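Local coordinates for acetyl xylan esterase (Paenibacillus sp. R4, PDB 6AGQ) that removes acetyl groups from acetylated xylan as a cold-active esterase with the alpha/beta-hydrolase fold, at the interface of chains A and B and the interface of chains A and C. Sequence-based numbering; all coordinates share one arbitrary frame. Chains: chain A/B/C, acetyl xylan esterase.

Contact 1: the interface of chains A and B. Residues chain A 96-98, 124; chain B 137, 235-236.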
loop_
_atom_site.group_PDB
_atom_site.type_symbol
_atom_site.label_atom_id
_atom_site.label_comp_id
_atom_site.label_asym_id
_atom_site.label_seq_id
_atom_site.Cartn_x
_atom_site.Cartn_y
_atom_site.Cartn_z
ATOM N N SER A 96 12.657 -19.387 -8.491
ATOM C CA SER A 96 13.295 -18.325 -9.357
ATOM C C SER A 96 14.778 -18.167 -9.128
ATOM O O SER A 96 15.426 -17.441 -9.874
ATOM C CB SER A 96 12.610 -16.967 -9.272
ATOM O OG SER A 96 12.987 -16.245 -8.105
ATOM N N GLY A 97 15.333 -18.878 -8.132
ATOM C CA GLY A 97 16.714 -18.632 -7.719
ATOM C C GLY A 97 17.707 -19.423 -8.527
ATOM O O GLY A 97 17.531 -19.649 -9.710
ATOM N N ASN A 98 18.782 -19.849 -7.877
ATOM C CA ASN A 98 19.855 -20.542 -8.570
ATOM C C ASN A 98 20.802 -21.141 -7.517
ATOM O O ASN A 98 20.531 -21.047 -6.343
ATOM C CB ASN A 98 20.577 -19.566 -9.460
ATOM C CG ASN A 98 21.067 -18.375 -8.709
ATOM O OD1 ASN A 98 21.746 -18.501 -7.666
ATOM N ND2 ASN A 98 20.779 -17.195 -9.247
ATOM N N GLY A 124 16.608 -18.754 -12.318
ATOM C CA GLY A 124 17.443 -17.571 -12.447
ATOM C C GLY A 124 18.904 -17.879 -12.623
ATOM O O GLY A 124 19.740 -17.133 -12.119
ATOM N N GLY B 137 16.097 -18.004 -16.984
ATOM C CA GLY B 137 15.790 -16.589 -16.908
ATOM C C GLY B 137 14.893 -16.222 -15.747
ATOM O O GLY B 137 14.592 -17.034 -14.849
ATOM N N ARG B 235 20.123 -10.745 -10.942
ATOM C CA ARG B 235 20.553 -12.105 -10.744
ATOM C C ARG B 235 21.811 -12.468 -11.523
ATOM O O ARG B 235 22.578 -13.329 -11.125
ATOM C CB ARG B 235 19.452 -13.048 -11.105
ATOM C CG ARG B 235 18.331 -13.017 -10.086
ATOM C CD ARG B 235 17.968 -14.425 -9.713
ATOM N NE ARG B 235 16.740 -14.449 -8.929
ATOM C CZ ARG B 235 16.645 -14.803 -7.656
ATOM N NH1 ARG B 235 15.452 -14.819 -7.123
ATOM N NH2 ARG B 235 17.692 -15.182 -6.914
ATOM N N TYR B 236 22.022 -11.878 -12.675
ATOM C CA TYR B 236 23.096 -12.387 -13.501
ATOM C C TYR B 236 24.333 -11.498 -13.488
ATOM O O TYR B 236 25.405 -11.985 -13.790
ATOM C CB TYR B 236 22.567 -12.614 -14.968
ATOM C CG TYR B 236 21.576 -13.796 -15.145
ATOM C CD1 TYR B 236 20.218 -13.672 -14.848
ATOM C CD2 TYR B 236 22.017 -15.033 -15.574
ATOM C CE1 TYR B 236 19.324 -14.749 -15.010
ATOM C CE2 TYR B 236 21.136 -16.093 -15.732
ATOM C CZ TYR B 236 19.778 -15.953 -15.451
ATOM O OH TYR B 236 18.900 -17.034 -15.624
HETATM O O HOH W 1 22.377 -16.040 -12.080
HETATM O O HOH W 2 14.409 -16.197 -12.193
#
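B:Arg235 reaches from helix 227-236 across to the A:Ser96–A:Asn98 loop, and the terminal NH1 of its guanidinium lies 3.0 Å from the A:Ser96 hydroxyl OG, a hydrogen bond. The A:Ser96 OG sits between its backbone N and carbonyl carbon (chi1 79°), which turns the hydroxyl toward the arginine. One guanidinium face is overlaid by the loop backbone near its rim: the A:Ser96 carbonyl O stands 3.3 Å above the plane and A:Gly97 CA 3.6 Å above it. The A:Asn98 amide is turned nearly perpendicular to the guanidinium, at 86°, with ND2 beside the arginine CD. Behind it, the same ND2 donates to A:Gly124 O at 3.1 Å, in line with its amide plane but above the carbonyl plane of the acceptor, which ties the two loops of chain A together. Two waters complete the seam: water 1 joins A:Gly124 O to B:Arg235 O and lies over one face of the B:Tyr236 ring, while water 2 links A:Ser96 O, 2.8 Å away, to B:Gly137 O. An alanine in place of B:Arg235 would probably leave the A:Ser96 hydroxyl without this partner and open a gap over the loop backbone. Because the interface is two-fold, the contact occurs twice, and it probably steadies the pairing of the two subunits beside loops that in this family border the active site.

Contact 2: the interface of chains A and C. Residues chain A 230, 233, 238, 240; chain C 299-301.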
loop_
_atom_site.group_PDB
_atom_site.type_symbol
_atom_site.label_atom_id
_atom_site.label_comp_id
_atom_site.label_asym_id
_atom_site.label_seq_id
_atom_site.Cartn_x
_atom_site.Cartn_y
_atom_site.Cartn_z
ATOM N N LYS A 230 -3.967 -20.193 -9.610
ATOM C CA LYS A 230 -5.206 -19.442 -9.643
ATOM C C LYS A 230 -5.272 -18.678 -10.989
ATOM O O LYS A 230 -6.302 -18.690 -11.681
ATOM C CB LYS A 230 -5.292 -18.516 -8.389
ATOM C CG LYS A 230 -6.518 -17.617 -8.314
ATOM C CD LYS A 230 -6.280 -16.307 -7.544
ATOM C CE LYS A 230 -5.540 -15.328 -8.429
ATOM N NZ LYS A 230 -5.172 -14.045 -7.776
ATOM N N PHE A 233 -6.429 -20.827 -13.900
ATOM C CA PHE A 233 -7.865 -20.879 -13.977
ATOM C C PHE A 233 -8.449 -19.663 -14.612
ATOM O O PHE A 233 -9.224 -19.802 -15.541
ATOM C CB PHE A 233 -8.547 -21.193 -12.638
ATOM C CG PHE A 233 -8.351 -22.614 -12.246
ATOM C CD1 PHE A 233 -9.018 -23.592 -12.900
ATOM C CD2 PHE A 233 -7.404 -22.967 -11.310
ATOM C CE1 PHE A 233 -8.838 -24.917 -12.597
ATOM C CE2 PHE A 233 -7.203 -24.297 -11.003
ATOM C CZ PHE A 233 -7.911 -25.271 -11.671
ATOM N N PRO A 238 -12.232 -20.562 -16.417
ATOM C CA PRO A 238 -12.865 -19.771 -15.350
ATOM C C PRO A 238 -14.017 -20.449 -14.568
ATOM O O PRO A 238 -14.324 -20.018 -13.439
ATOM C CB PRO A 238 -13.414 -18.561 -16.089
ATOM C CG PRO A 238 -12.768 -18.579 -17.424
ATOM C CD PRO A 238 -12.594 -20.021 -17.730
ATOM N N HIS A 240 -13.758 -23.697 -13.840
ATOM C CA HIS A 240 -13.119 -24.829 -13.151
ATOM C C HIS A 240 -13.617 -26.206 -13.661
ATOM O O HIS A 240 -13.800 -27.131 -12.896
ATOM C CB HIS A 240 -13.317 -24.717 -11.648
ATOM C CG HIS A 240 -12.486 -23.667 -11.001
ATOM N ND1 HIS A 240 -11.939 -23.838 -9.752
ATOM C CD2 HIS A 240 -12.087 -22.436 -11.418
ATOM C CE1 HIS A 240 -11.240 -22.760 -9.424
ATOM N NE2 HIS A 240 -11.325 -21.890 -10.411
ATOM N N HIS C 299 -14.931 -18.602 -9.671
ATOM C CA HIS C 299 -14.148 -18.742 -8.439
ATOM C C HIS C 299 -13.005 -17.770 -8.247
ATOM O O HIS C 299 -12.770 -17.408 -7.095
ATOM C CB HIS C 299 -13.594 -20.139 -8.269
ATOM C CG HIS C 299 -14.576 -21.109 -7.704
ATOM N ND1 HIS C 299 -15.769 -21.412 -8.339
ATOM C CD2 HIS C 299 -14.528 -21.879 -6.595
ATOM C CE1 HIS C 299 -16.411 -22.329 -7.640
ATOM N NE2 HIS C 299 -15.681 -22.628 -6.578
ATOM N N ASP C 300 -12.338 -17.337 -9.327
ATOM C CA ASP C 300 -11.036 -16.617 -9.232
ATOM C C ASP C 300 -11.050 -15.144 -9.642
ATOM O O ASP C 300 -10.033 -14.573 -10.039
ATOM C CB ASP C 300 -10.006 -17.344 -10.115
ATOM C CG ASP C 300 -10.217 -18.855 -10.119
ATOM O OD1 ASP C 300 -9.840 -19.475 -9.123
ATOM O OD2 ASP C 300 -10.795 -19.386 -11.103
ATOM N N TYR C 301 -12.231 -14.557 -9.569
ATOM C CA TYR C 301 -12.545 -13.279 -10.134
ATOM C C TYR C 301 -13.247 -12.500 -9.019
ATOM O O TYR C 301 -13.996 -13.098 -8.202
ATOM C CB TYR C 301 -13.479 -13.442 -11.369
ATOM C CG TYR C 301 -12.713 -13.767 -12.618
ATOM C CD1 TYR C 301 -12.160 -12.742 -13.384
ATOM C CD2 TYR C 301 -12.480 -15.091 -13.006
ATOM C CE1 TYR C 301 -11.400 -13.006 -14.501
ATOM C CE2 TYR C 301 -11.730 -15.362 -14.139
ATOM C CZ TYR C 301 -11.185 -14.305 -14.865
ATOM O OH TYR C 301 -10.436 -14.523 -15.964
HETATM O O HOH W 3 -15.193 -20.920 -11.277
#
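In this alpha/beta-hydrolase of the AXE1 family, C:His299 and C:Asp300 begin the loop that leaves strand 293-298 toward the catalytic histidine, and here they meet A:His240 and helix 226-236. A:His240 and C:Asp300 approach tip to tip. The imidazole NE2 donates to the carboxylate OD2 at 2.7 Å, 150° at the hydrogen, entering on the syn lone pair; OD1 of the same carboxylate is a weak second acceptor at 3.1 Å. Ring and carboxylate are nearly coplanar, 16° apart. The imidazole is sandwiched: C:His299 CB packs over one face, 3.9 Å from the ring centroid, and A:Phe233 CD1 touches the other near its rim, which probably limits its rotation. Such a carboxylate would be expected to favour a protonated A:His240. A:His240 CG lies anti to its carbonyl carbon (chi1 -74°), which swings the ring out to the aspartate. Beside the pair, the CB of A:Phe233 is 3.3 Å from C:Asp300 OD2, and the aliphatic CG of A:Lys230 passes alongside C:Asp300 CB in the opposite direction. Water 3 receives the C:His299 backbone N–H nearly straight at 2.8 Å, contacts the imidazole ND1 of that residue, and reaches A:Pro238 O at a short 2.5 Å.

Contact 3: the interface of chains A and C. Residues chain A 234, 238-239; chain C 298, 301, 308.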
loop_
_atom_site.group_PDB
_atom_site.type_symbol
_atom_site.label_atom_id
_atom_site.label_comp_id
_atom_site.label_asym_id
_atom_site.label_seq_id
_atom_site.Cartn_x
_atom_site.Cartn_y
_atom_site.Cartn_z
ATOM N N ARG A 234 -8.019 -18.496 -14.161
ATOM C CA ARG A 234 -8.486 -17.244 -14.695
ATOM C C ARG A 234 -8.355 -17.145 -16.202
ATOM O O ARG A 234 -9.224 -16.546 -16.840
ATOM C CB ARG A 234 -7.781 -16.050 -14.058
ATOM C CG ARG A 234 -8.176 -15.756 -12.639
ATOM C CD ARG A 234 -7.313 -14.656 -12.046
ATOM N NE ARG A 234 -7.359 -13.378 -12.783
ATOM C CZ ARG A 234 -8.234 -12.394 -12.554
ATOM N NH1 ARG A 234 -9.140 -12.520 -11.608
ATOM N NH2 ARG A 234 -8.178 -11.256 -13.239
ATOM N N PRO A 238 -12.232 -20.562 -16.417
ATOM C CA PRO A 238 -12.865 -19.771 -15.350
ATOM C C PRO A 238 -14.017 -20.449 -14.568
ATOM O O PRO A 238 -14.324 -20.018 -13.439
ATOM C CB PRO A 238 -13.414 -18.561 -16.089
ATOM C CG PRO A 238 -12.768 -18.579 -17.424
ATOM C CD PRO A 238 -12.594 -20.021 -17.730
ATOM N N GLU A 239 -14.632 -21.475 -15.160
ATOM C CA GLU A 239 -15.644 -22.278 -14.487
ATOM C C GLU A 239 -15.088 -23.565 -13.902
ATOM O O GLU A 239 -15.869 -24.448 -13.516
ATOM C CB GLU A 239 -16.775 -22.629 -15.453
ATOM C CG GLU A 239 -17.568 -21.449 -15.999
ATOM C CD GLU A 239 -18.868 -21.905 -16.670
ATOM O OE1 GLU A 239 -19.860 -22.229 -15.954
ATOM O OE2 GLU A 239 -18.883 -21.977 -17.909
ATOM N N TYR C 298 -17.928 -17.712 -10.735
ATOM C CA TYR C 298 -16.556 -17.550 -11.190
ATOM C C TYR C 298 -15.603 -17.478 -9.962
ATOM O O TYR C 298 -15.556 -16.478 -9.239
ATOM C CB TYR C 298 -16.496 -16.355 -12.114
ATOM C CG TYR C 298 -17.364 -16.492 -13.333
ATOM C CD1 TYR C 298 -17.147 -17.497 -14.255
ATOM C CD2 TYR C 298 -18.396 -15.575 -13.588
ATOM C CE1 TYR C 298 -17.932 -17.593 -15.397
ATOM C CE2 TYR C 298 -19.183 -15.665 -14.702
ATOM C CZ TYR C 298 -18.962 -16.685 -15.594
ATOM O OH TYR C 298 -19.755 -16.754 -16.693
ATOM N N TYR C 301 -12.231 -14.557 -9.569
ATOM C CA TYR C 301 -12.545 -13.279 -10.134
ATOM C C TYR C 301 -13.247 -12.500 -9.019
ATOM O O TYR C 301 -13.996 -13.098 -8.202
ATOM C CB TYR C 301 -13.479 -13.442 -11.369
ATOM C CG TYR C 301 -12.713 -13.767 -12.618
ATOM C CD1 TYR C 301 -12.160 -12.742 -13.384
ATOM C CD2 TYR C 301 -12.480 -15.091 -13.006
ATOM C CE1 TYR C 301 -11.400 -13.006 -14.501
ATOM C CE2 TYR C 301 -11.730 -15.362 -14.139
ATOM C CZ TYR C 301 -11.185 -14.305 -14.865
ATOM O OH TYR C 301 -10.436 -14.523 -15.964
ATOM N N PHE C 308 -15.350 -13.784 -20.743
ATOM C CA PHE C 308 -16.021 -15.093 -20.955
ATOM C C PHE C 308 -17.532 -15.059 -20.712
ATOM O O PHE C 308 -18.267 -15.867 -21.268
ATOM C CB PHE C 308 -15.417 -16.193 -20.064
ATOM C CG PHE C 308 -15.111 -15.721 -18.679
ATOM C CD1 PHE C 308 -13.892 -15.084 -18.416
ATOM C CD2 PHE C 308 -16.053 -15.831 -17.650
ATOM C CE1 PHE C 308 -13.623 -14.570 -17.157
ATOM C CE2 PHE C 308 -15.776 -15.321 -16.387
ATOM C CZ PHE C 308 -14.563 -14.685 -16.141
#
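The A:Arg234 guanidinium lies over one face of the C:Tyr301 ring, its NH1 3.8 Å from the centroid in a cation–pi contact, with the planes 27° apart. The arginine chain bends at chi3 (59°), which folds the terminal group back across the ring. At the tip of the same side chain the phenol OH donates at a short 2.5 Å to the backbone O of A:Arg234, which lies at the ring's edge, in its plane; the hydroxyl is tilted 28° from the carbonyl plane. The opposite tyrosine face is filled from within chain C: C:Phe308 CZ points at its centre from 3.5 Å above. C:Phe308 in turn offers a face to A:Pro238, whose CB sits over the ring centre, 3.9 Å from the centroid. Its edge is also pressed on C:Tyr298, CE2 standing over the middle of that ring. This dense block is the aromatic part of the A–C subunit interface, where strand 293-298, the loop after it and helix 307-320 of chain C receive the end of helix 226-236 and A:Pro238, and it may steady this pairing in the assembly. The A:Glu239 side is thinner. There the side chain runs alongside C:Tyr298, pointing the same way, and the contact rests on its methylene rather than its carboxylate, with only 14 Å² of the glutamate hidden. The meeting pair is A:Glu239 CG and the ring carbon CE1 of C:Tyr298, 3.9 Å apart.

Contacts 2 and 3 are adjoining parts of one interface, their C-alpha centres about 4 Å apart, and they share A:Pro238 and C:Tyr301. Contact 1 lies on a different partner, between C-alpha centres about 29 Å from contact 2 and about 32 Å from contact 3. The same helix nevertheless serves both interfaces: A:Lys230, A:Phe233 and A:Arg234 face chain C in contacts 2 and 3, whereas B:Arg235, from the chain B copy, enters contact 1. The C-terminal part of this helix, A:Lys230 onward, can therefore link the two-fold pairing of contact 1 with the other, inexact pairing, which fits the deposited assembly of six subunits.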